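Local coordinates for protein nidogen (Mus musculus, PDB 1NPE) that probably helps organise basement membranes by binding laminin through its six-bladed YWTD beta-propeller domain, at residues F6-K11 and T251-I256; G10-L15 and K36-L41; Y210-T215 and Y222-K227. All coordinates share one frame; numbering follows the deposited sequence.

Contact 1. Residues F6-K11 and T251-I256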
# COMPACT_ATOMS: atom_id res chain seq x y z
N PHE A 6 -13.92 -3.91 -6.30
CA PHE A 6 -12.86 -2.95 -6.02
C PHE A 6 -13.04 -2.22 -4.70
O PHE A 6 -14.15 -2.13 -4.17
CB PHE A 6 -12.62 -1.99 -7.19
CG PHE A 6 -13.76 -1.06 -7.48
CD1 PHE A 6 -14.67 -1.35 -8.50
CD2 PHE A 6 -13.88 0.14 -6.80
CE1 PHE A 6 -15.69 -0.46 -8.84
CE2 PHE A 6 -14.90 1.05 -7.12
CZ PHE A 6 -15.80 0.74 -8.15
N ALA A 7 -11.94 -1.72 -4.15
CA ALA A 7 -11.96 -1.04 -2.87
C ALA A 7 -11.92 0.48 -2.92
O ALA A 7 -11.31 1.08 -3.80
CB ALA A 7 -10.82 -1.56 -2.00
N GLN A 8 -12.59 1.08 -1.94
CA GLN A 8 -12.65 2.53 -1.74
C GLN A 8 -12.66 2.71 -0.23
O GLN A 8 -12.81 1.73 0.52
CB GLN A 8 -13.92 3.14 -2.33
CG GLN A 8 -13.79 3.58 -3.77
CD GLN A 8 -15.08 4.18 -4.33
OE1 GLN A 8 -16.16 3.64 -4.13
NE2 GLN A 8 -14.95 5.29 -5.04
N THR A 9 -12.45 3.94 0.23
CA THR A 9 -12.46 4.22 1.66
C THR A 9 -13.85 3.95 2.19
O THR A 9 -14.84 4.46 1.65
CB THR A 9 -12.04 5.68 1.95
OG1 THR A 9 -10.68 5.88 1.56
CG2 THR A 9 -12.18 6.00 3.43
N GLY A 10 -13.93 3.07 3.18
CA GLY A 10 -15.19 2.72 3.82
C GLY A 10 -16.10 1.74 3.10
O GLY A 10 -17.22 1.51 3.57
N LYS A 11 -15.64 1.12 2.02
CA LYS A 11 -16.48 0.18 1.28
C LYS A 11 -15.75 -0.67 0.24
O LYS A 11 -14.58 -0.46 -0.04
CB LYS A 11 -17.59 0.95 0.55
CG LYS A 11 -17.05 2.05 -0.36
CD LYS A 11 -18.15 2.77 -1.13
CE LYS A 11 -18.77 1.87 -2.18
NZ LYS A 11 -19.76 2.63 -2.99
N THR A 251 -14.05 8.98 -4.86
CA THR A 251 -13.00 8.87 -3.85
C THR A 251 -11.90 7.92 -4.36
O THR A 251 -12.07 7.26 -5.38
CB THR A 251 -13.55 8.37 -2.48
OG1 THR A 251 -14.02 7.02 -2.60
CG2 THR A 251 -14.69 9.25 -2.01
N ARG A 252 -10.76 7.90 -3.67
CA ARG A 252 -9.62 7.07 -4.06
C ARG A 252 -9.94 5.57 -4.18
O ARG A 252 -10.44 4.95 -3.24
CB ARG A 252 -8.49 7.26 -3.05
CG ARG A 252 -7.09 7.00 -3.58
CD ARG A 252 -6.63 8.13 -4.45
NE ARG A 252 -5.37 8.70 -3.99
CZ ARG A 252 -4.77 9.75 -4.56
NH1 ARG A 252 -5.32 10.33 -5.62
NH2 ARG A 252 -3.63 10.21 -4.08
N LEU A 253 -9.68 5.01 -5.35
CA LEU A 253 -9.90 3.59 -5.60
C LEU A 253 -8.66 2.80 -5.19
O LEU A 253 -7.54 3.27 -5.41
CB LEU A 253 -10.17 3.34 -7.09
CG LEU A 253 -11.39 3.97 -7.75
CD1 LEU A 253 -11.55 3.38 -9.13
CD2 LEU A 253 -12.63 3.68 -6.94
N TYR A 254 -8.84 1.61 -4.62
CA TYR A 254 -7.69 0.81 -4.22
C TYR A 254 -7.62 -0.57 -4.90
O TYR A 254 -7.58 -0.64 -6.13
CB TYR A 254 -7.62 0.70 -2.69
CG TYR A 254 -7.42 2.06 -2.04
CD1 TYR A 254 -6.23 2.77 -2.23
CD2 TYR A 254 -8.44 2.67 -1.30
CE1 TYR A 254 -6.06 4.05 -1.70
CE2 TYR A 254 -8.28 3.95 -0.77
CZ TYR A 254 -7.09 4.63 -0.97
OH TYR A 254 -6.93 5.91 -0.49
N GLY A 255 -7.58 -1.64 -4.11
CA GLY A 255 -7.49 -2.98 -4.66
C GLY A 255 -8.62 -3.37 -5.59
O GLY A 255 -9.71 -2.81 -5.54
N ILE A 256 -8.36 -4.38 -6.41
CA ILE A 256 -9.34 -4.87 -7.37
C ILE A 256 -9.12 -6.36 -7.58
O ILE A 256 -7.99 -6.84 -7.65
CB ILE A 256 -9.22 -4.11 -8.72
CG1 ILE A 256 -10.41 -4.43 -9.62
CG2 ILE A 256 -7.91 -4.42 -9.40
CD1 ILE A 256 -10.50 -3.51 -10.83
O HOH W 1 -11.70 6.30 -1.32
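Thr9, Thr251 and Arg252 close on one water, water 1, held by three bonds: it accepts from Thr9 N (2.9 Å) and from Thr251 OG1 (2.7 Å), and donates to Arg252 O. Thr251 OG1 lies between its own backbone N and carbonyl carbon (chi1 66°), which turns it to the water and toward Gln8. Past this wet end the chains pair directly. Tyr254 N donates to Ala7 O at 2.7 Å, sitting above the carbonyl plane (36° out of it), while Leu253 CA brings a C-H contact to the same oxygen. One residue further, Ala7 N donates to Gly255 O at 2.8 Å, and Phe6 stands opposite Ile256 as an antiparallel non-hydrogen-bonded pair.

Leu253 CD2 touches two residues of the strand. It reaches Phe6 CE2 at 3.5 Å, the two side chains passing obliquely, and Gln8 CG at 3.4 Å, where leucine and glutamine run side by side in the same direction. The Gln8 side chain, extended beyond CG, crosses that of Thr251 at about a right angle; Gln8 NE2 comes near Thr251 OG1 without a hydrogen bond and donates to Lys249 O. Thr9 OG1 meets the rim of the Tyr254 ring at CE2, near the ring plane, and is hydrogen-bonded to an acidic side chain of the chain of another protein.

The arrangement joins the N-terminal strand 2-8 to the C-terminal strand 256-259 within one blade, the closure that seals the ring of a beta-propeller. Its chemistry changes along its length: main-chain bonds and buried side chains make the seam, whereas water takes over where the chains diverge, beside the bound partner.

Contact 2. Residues G10-L15 and K36-L41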
# COMPACT_ATOMS: atom_id res chain seq x y z
N GLY A 10 -13.93 3.07 3.18
CA GLY A 10 -15.19 2.72 3.82
C GLY A 10 -16.10 1.74 3.10
O GLY A 10 -17.22 1.51 3.57
N LYS A 11 -15.64 1.12 2.02
CA LYS A 11 -16.48 0.18 1.28
C LYS A 11 -15.75 -0.67 0.24
O LYS A 11 -14.58 -0.46 -0.04
CB LYS A 11 -17.59 0.95 0.55
CG LYS A 11 -17.05 2.05 -0.36
CD LYS A 11 -18.15 2.77 -1.13
CE LYS A 11 -18.77 1.87 -2.18
NZ LYS A 11 -19.76 2.63 -2.99
N ILE A 12 -16.48 -1.65 -0.29
CA ILE A 12 -16.00 -2.52 -1.36
C ILE A 12 -17.14 -2.49 -2.38
O ILE A 12 -18.28 -2.80 -2.04
CB ILE A 12 -15.78 -3.98 -0.92
CG1 ILE A 12 -14.62 -4.10 0.08
CG2 ILE A 12 -15.48 -4.85 -2.13
CD1 ILE A 12 -14.43 -5.52 0.59
N GLU A 13 -16.83 -2.08 -3.60
CA GLU A 13 -17.82 -2.00 -4.67
C GLU A 13 -17.89 -3.29 -5.49
O GLU A 13 -16.91 -4.02 -5.60
CB GLU A 13 -17.54 -0.81 -5.58
CG GLU A 13 -18.65 -0.47 -6.58
CD GLU A 13 -19.86 0.23 -5.96
OE1 GLU A 13 -19.97 0.28 -4.72
OE2 GLU A 13 -20.69 0.76 -6.72
N ARG A 14 -19.05 -3.52 -6.10
CA ARG A 14 -19.28 -4.71 -6.90
C ARG A 14 -20.02 -4.39 -8.20
O ARG A 14 -20.99 -3.62 -8.21
CB ARG A 14 -20.12 -5.70 -6.09
CG ARG A 14 -20.63 -6.90 -6.84
CD ARG A 14 -21.60 -7.71 -5.99
NE ARG A 14 -21.92 -8.97 -6.65
CZ ARG A 14 -22.41 -10.04 -6.04
NH1 ARG A 14 -22.65 -10.02 -4.73
NH2 ARG A 14 -22.65 -11.14 -6.74
N LEU A 15 -19.55 -4.97 -9.31
CA LEU A 15 -20.21 -4.79 -10.60
C LEU A 15 -20.01 -6.02 -11.47
O LEU A 15 -18.91 -6.57 -11.56
CB LEU A 15 -19.75 -3.52 -11.33
CG LEU A 15 -18.35 -3.40 -11.91
CD1 LEU A 15 -18.38 -2.50 -13.13
CD2 LEU A 15 -17.41 -2.85 -10.86
N LYS A 36 -13.26 1.67 8.05
CA LYS A 36 -12.06 1.17 7.38
C LYS A 36 -11.62 1.76 6.04
O LYS A 36 -12.39 2.36 5.31
CB LYS A 36 -12.17 -0.35 7.23
CG LYS A 36 -12.39 -1.13 8.52
CD LYS A 36 -12.36 -2.64 8.26
CE LYS A 36 -12.74 -3.46 9.50
NZ LYS A 36 -11.74 -3.35 10.61
N VAL A 37 -10.34 1.58 5.75
CA VAL A 37 -9.76 2.01 4.48
C VAL A 37 -9.27 0.70 3.86
O VAL A 37 -8.18 0.21 4.17
CB VAL A 37 -8.57 2.99 4.66
CG1 VAL A 37 -7.91 3.27 3.32
CG2 VAL A 37 -9.05 4.30 5.29
N ILE A 38 -10.14 0.08 3.07
CA ILE A 38 -9.86 -1.18 2.41
C ILE A 38 -8.81 -0.97 1.33
O ILE A 38 -8.97 -0.11 0.47
CB ILE A 38 -11.13 -1.78 1.77
CG1 ILE A 38 -12.30 -1.75 2.77
CG2 ILE A 38 -10.87 -3.21 1.32
CD1 ILE A 38 -12.18 -2.77 3.89
N ILE A 39 -7.74 -1.76 1.37
CA ILE A 39 -6.68 -1.62 0.38
C ILE A 39 -6.56 -2.83 -0.54
O ILE A 39 -6.80 -2.72 -1.74
CB ILE A 39 -5.32 -1.34 1.05
CG1 ILE A 39 -5.40 -0.07 1.91
CG2 ILE A 39 -4.23 -1.21 -0.00
CD1 ILE A 39 -5.57 1.21 1.10
N GLY A 40 -6.19 -3.98 0.02
CA GLY A 40 -6.05 -5.18 -0.79
C GLY A 40 -7.30 -6.04 -0.86
O GLY A 40 -8.06 -6.09 0.10
N LEU A 41 -7.51 -6.70 -2.00
CA LEU A 41 -8.65 -7.59 -2.17
C LEU A 41 -8.25 -8.89 -2.85
O LEU A 41 -7.36 -8.91 -3.70
CB LEU A 41 -9.74 -6.93 -3.03
CG LEU A 41 -10.60 -5.79 -2.48
CD1 LEU A 41 -11.54 -5.34 -3.59
CD2 LEU A 41 -11.40 -6.23 -1.25
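Ile12 reaches two residues of strand 36-41, Ile38 and Leu41, and meets each differently. Its CG1 is anti to the carbonyl carbon (chi1 -68°), and the extended second torsion (177°) carries CD1 on to Leu41 CD2, 3.6 Å away; these two side chains slide past each other in opposite directions. Ile38 instead crosses Ile12 at about a right angle, its CG2 branch lying 4.0 Å from Ile12 CG1. The other branch of Ile38, through CG1, rests against the carbonyl oxygen Lys11 O at 3.8 Å. Trp52 of strand 49-54 touches all three apolar residues.

The two strands lie in different four-stranded sheets, adjacent blades of the propeller, and their axes come within 7.5 Å. At the corner the backbones meet once: Gly10 N donates to Lys36 O at 2.7 Å, a bond bent to 131° at the hydrogen. Lys11 points away from strand 36-41, and its NZ forms a salt bridge with Glu13 OE1 (2.9 Å), while Lys36 NZ is paired with Glu57. Both lysines find their acid within their own blade, so between these two segments the join rests on branched aliphatic contacts and one main-chain bond.

Contact 3. Residues Y210-T215 and Y222-K227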
# COMPACT_ATOMS: atom_id res chain seq x y z
N TYR A 210 -2.01 6.75 -13.35
CA TYR A 210 -1.53 6.46 -12.01
C TYR A 210 -2.20 5.21 -11.47
O TYR A 210 -3.04 5.27 -10.57
CB TYR A 210 -1.75 7.63 -11.03
CG TYR A 210 -0.74 7.61 -9.90
CD1 TYR A 210 0.40 8.42 -9.95
CD2 TYR A 210 -0.87 6.72 -8.83
CE1 TYR A 210 1.39 8.33 -8.97
CE2 TYR A 210 0.11 6.63 -7.85
CZ TYR A 210 1.24 7.43 -7.93
OH TYR A 210 2.22 7.32 -6.99
N PRO A 211 -1.81 4.05 -12.02
CA PRO A 211 -2.35 2.74 -11.63
C PRO A 211 -1.98 2.38 -10.21
O PRO A 211 -0.86 2.62 -9.77
CB PRO A 211 -1.63 1.78 -12.58
CG PRO A 211 -1.07 2.62 -13.65
CD PRO A 211 -0.72 3.90 -12.98
N PHE A 212 -2.93 1.77 -9.50
CA PHE A 212 -2.68 1.32 -8.14
C PHE A 212 -2.74 -0.20 -8.03
O PHE A 212 -1.87 -0.82 -7.42
CB PHE A 212 -3.67 1.92 -7.14
CG PHE A 212 -3.48 1.38 -5.75
CD1 PHE A 212 -2.48 1.90 -4.93
CD2 PHE A 212 -4.23 0.29 -5.30
CE1 PHE A 212 -2.22 1.34 -3.69
CE2 PHE A 212 -3.97 -0.27 -4.06
CZ PHE A 212 -2.96 0.25 -3.25
N ALA A 213 -3.81 -0.80 -8.55
CA ALA A 213 -3.98 -2.24 -8.50
C ALA A 213 -4.46 -2.76 -9.83
O ALA A 213 -5.00 -2.01 -10.65
CB ALA A 213 -4.95 -2.63 -7.40
N VAL A 214 -4.30 -4.06 -10.04
CA VAL A 214 -4.71 -4.67 -11.28
C VAL A 214 -5.09 -6.12 -11.07
O VAL A 214 -4.63 -6.77 -10.12
CB VAL A 214 -3.58 -4.60 -12.33
CG1 VAL A 214 -2.42 -5.51 -11.92
CG2 VAL A 214 -4.10 -4.96 -13.71
N THR A 215 -5.97 -6.60 -11.93
CA THR A 215 -6.43 -7.98 -11.91
C THR A 215 -6.70 -8.33 -13.37
O THR A 215 -6.78 -7.44 -14.23
CB THR A 215 -7.70 -8.18 -11.05
OG1 THR A 215 -7.98 -9.58 -10.92
CG2 THR A 215 -8.91 -7.48 -11.67
N TYR A 222 -7.79 -5.18 -15.81
CA TYR A 222 -8.64 -4.20 -15.15
C TYR A 222 -7.81 -3.58 -14.04
O TYR A 222 -7.38 -4.28 -13.12
CB TYR A 222 -9.89 -4.85 -14.57
CG TYR A 222 -10.79 -5.49 -15.60
CD1 TYR A 222 -10.62 -6.82 -15.96
CD2 TYR A 222 -11.80 -4.76 -16.22
CE1 TYR A 222 -11.43 -7.42 -16.92
CE2 TYR A 222 -12.62 -5.34 -17.18
CZ TYR A 222 -12.43 -6.67 -17.53
OH TYR A 222 -13.22 -7.26 -18.48
N TYR A 223 -7.56 -2.27 -14.14
CA TYR A 223 -6.79 -1.59 -13.12
C TYR A 223 -7.48 -0.36 -12.52
O TYR A 223 -8.35 0.25 -13.16
CB TYR A 223 -5.39 -1.23 -13.63
CG TYR A 223 -5.31 -0.11 -14.65
CD1 TYR A 223 -5.13 1.21 -14.24
CD2 TYR A 223 -5.35 -0.38 -16.02
CE1 TYR A 223 -4.98 2.24 -15.17
CE2 TYR A 223 -5.21 0.64 -16.96
CZ TYR A 223 -5.02 1.95 -16.53
OH TYR A 223 -4.84 2.95 -17.45
N THR A 224 -7.11 -0.03 -11.29
CA THR A 224 -7.65 1.13 -10.61
C THR A 224 -6.65 2.26 -10.77
O THR A 224 -5.44 2.04 -10.66
CB THR A 224 -7.89 0.86 -9.11
OG1 THR A 224 -6.65 0.48 -8.49
CG2 THR A 224 -8.93 -0.25 -8.93
N ASP A 225 -7.16 3.46 -11.04
CA ASP A 225 -6.30 4.61 -11.27
C ASP A 225 -6.62 5.76 -10.31
O ASP A 225 -7.78 6.14 -10.15
CB ASP A 225 -6.43 5.06 -12.73
CG ASP A 225 -5.38 6.09 -13.13
OD1 ASP A 225 -5.52 7.26 -12.75
OD2 ASP A 225 -4.43 5.73 -13.86
N TRP A 226 -5.58 6.28 -9.68
CA TRP A 226 -5.68 7.38 -8.72
C TRP A 226 -5.86 8.77 -9.36
O TRP A 226 -6.41 9.69 -8.74
CB TRP A 226 -4.43 7.41 -7.84
CG TRP A 226 -4.42 6.38 -6.74
CD1 TRP A 226 -5.35 5.41 -6.50
CD2 TRP A 226 -3.44 6.27 -5.70
NE1 TRP A 226 -5.00 4.70 -5.38
CE2 TRP A 226 -3.84 5.21 -4.87
CE3 TRP A 226 -2.26 6.96 -5.40
CZ2 TRP A 226 -3.10 4.82 -3.75
CZ3 TRP A 226 -1.53 6.58 -4.29
CH2 TRP A 226 -1.95 5.51 -3.48
N LYS A 227 -5.34 8.93 -10.57
CA LYS A 227 -5.43 10.19 -11.29
C LYS A 227 -6.83 10.38 -11.87
O LYS A 227 -7.46 11.42 -11.66
CB LYS A 227 -4.37 10.21 -12.40
CG LYS A 227 -4.54 11.29 -13.46
CD LYS A 227 -4.15 12.67 -12.96
CE LYS A 227 -4.26 13.70 -14.10
NZ LYS A 227 -4.04 15.10 -13.64
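Tyr210 and Phe212 both hold CG anti to the backbone N (chi1 -153° and 176°), while Trp226 holds CG anti to the carbonyl carbon (-79°), and the three rings gather as an aromatic cluster. Both partners lie on the same side of the indole plane. The Tyr210 ring is nearly parallel to the six-membered ring of Trp226 but slid aside, touching CE2 to CE3 at 3.4 Å. Phe212 is likewise offset, with its CB over the face of the five-membered ring, 4.0 Å from that ring's centroid in a CH-pi contact, and its CD1 at 3.2 Å from Trp226 CZ2.

Beside the rings, Tyr210 N donates to Asp225 OD2 at 2.7 Å, almost straight but from above the carboxylate plane, and Trp226 N returns a bond to Tyr210 O at 2.9 Å. Asp225 OD1 receives Thr228 N. Further along the hairpin, Phe212 N binds Thr224 O (2.8 Å), and Thr215 and Tyr222 exchange a pair of main-chain bonds. Thr224 OG1 accepts from Ala213 N at 3.1 Å and donates to Tyr254 O, tying this hairpin to the connection that leads into strand 256-259 of the next blade.

Residues Tyr222 to Asp225 read Tyr-Tyr-Thr-Asp, a variant of the YWTD signature of the family, on the second strand of their blade. Tyr210 OH is hydrogen-bonded to a polar side chain of the chain of another protein, and Trp226 packs on that chain's backbone. The threonine and aspartate of the signature thus use their side-chain oxygens to satisfy backbone N-H groups (Ala213, Tyr210, Thr228), while the aromatic cluster lies beside the bound partner.

All three contacts are largely buried and lie near the surface that meets the other protein, but they hold different parts of the propeller. Contact 3 pairs two strands of one blade, a local hairpin nested within the long loop that contact 1 closes; contact 1 lays the connection into strand 256-259 along strand 2-8, joining the chain ends in one blade. Contact 2 links neighbouring blades and shares Gly10 and Lys11 with contact 1. Contact 3 is richest in backbone bonds, contact 1 has two beside its water bridge, and contact 2 has one, with aliphatic contacts. Aromatic rings crowd contact 3, and Tyr254 touches both contact 2, at Ile38, and contact 3, at Phe212.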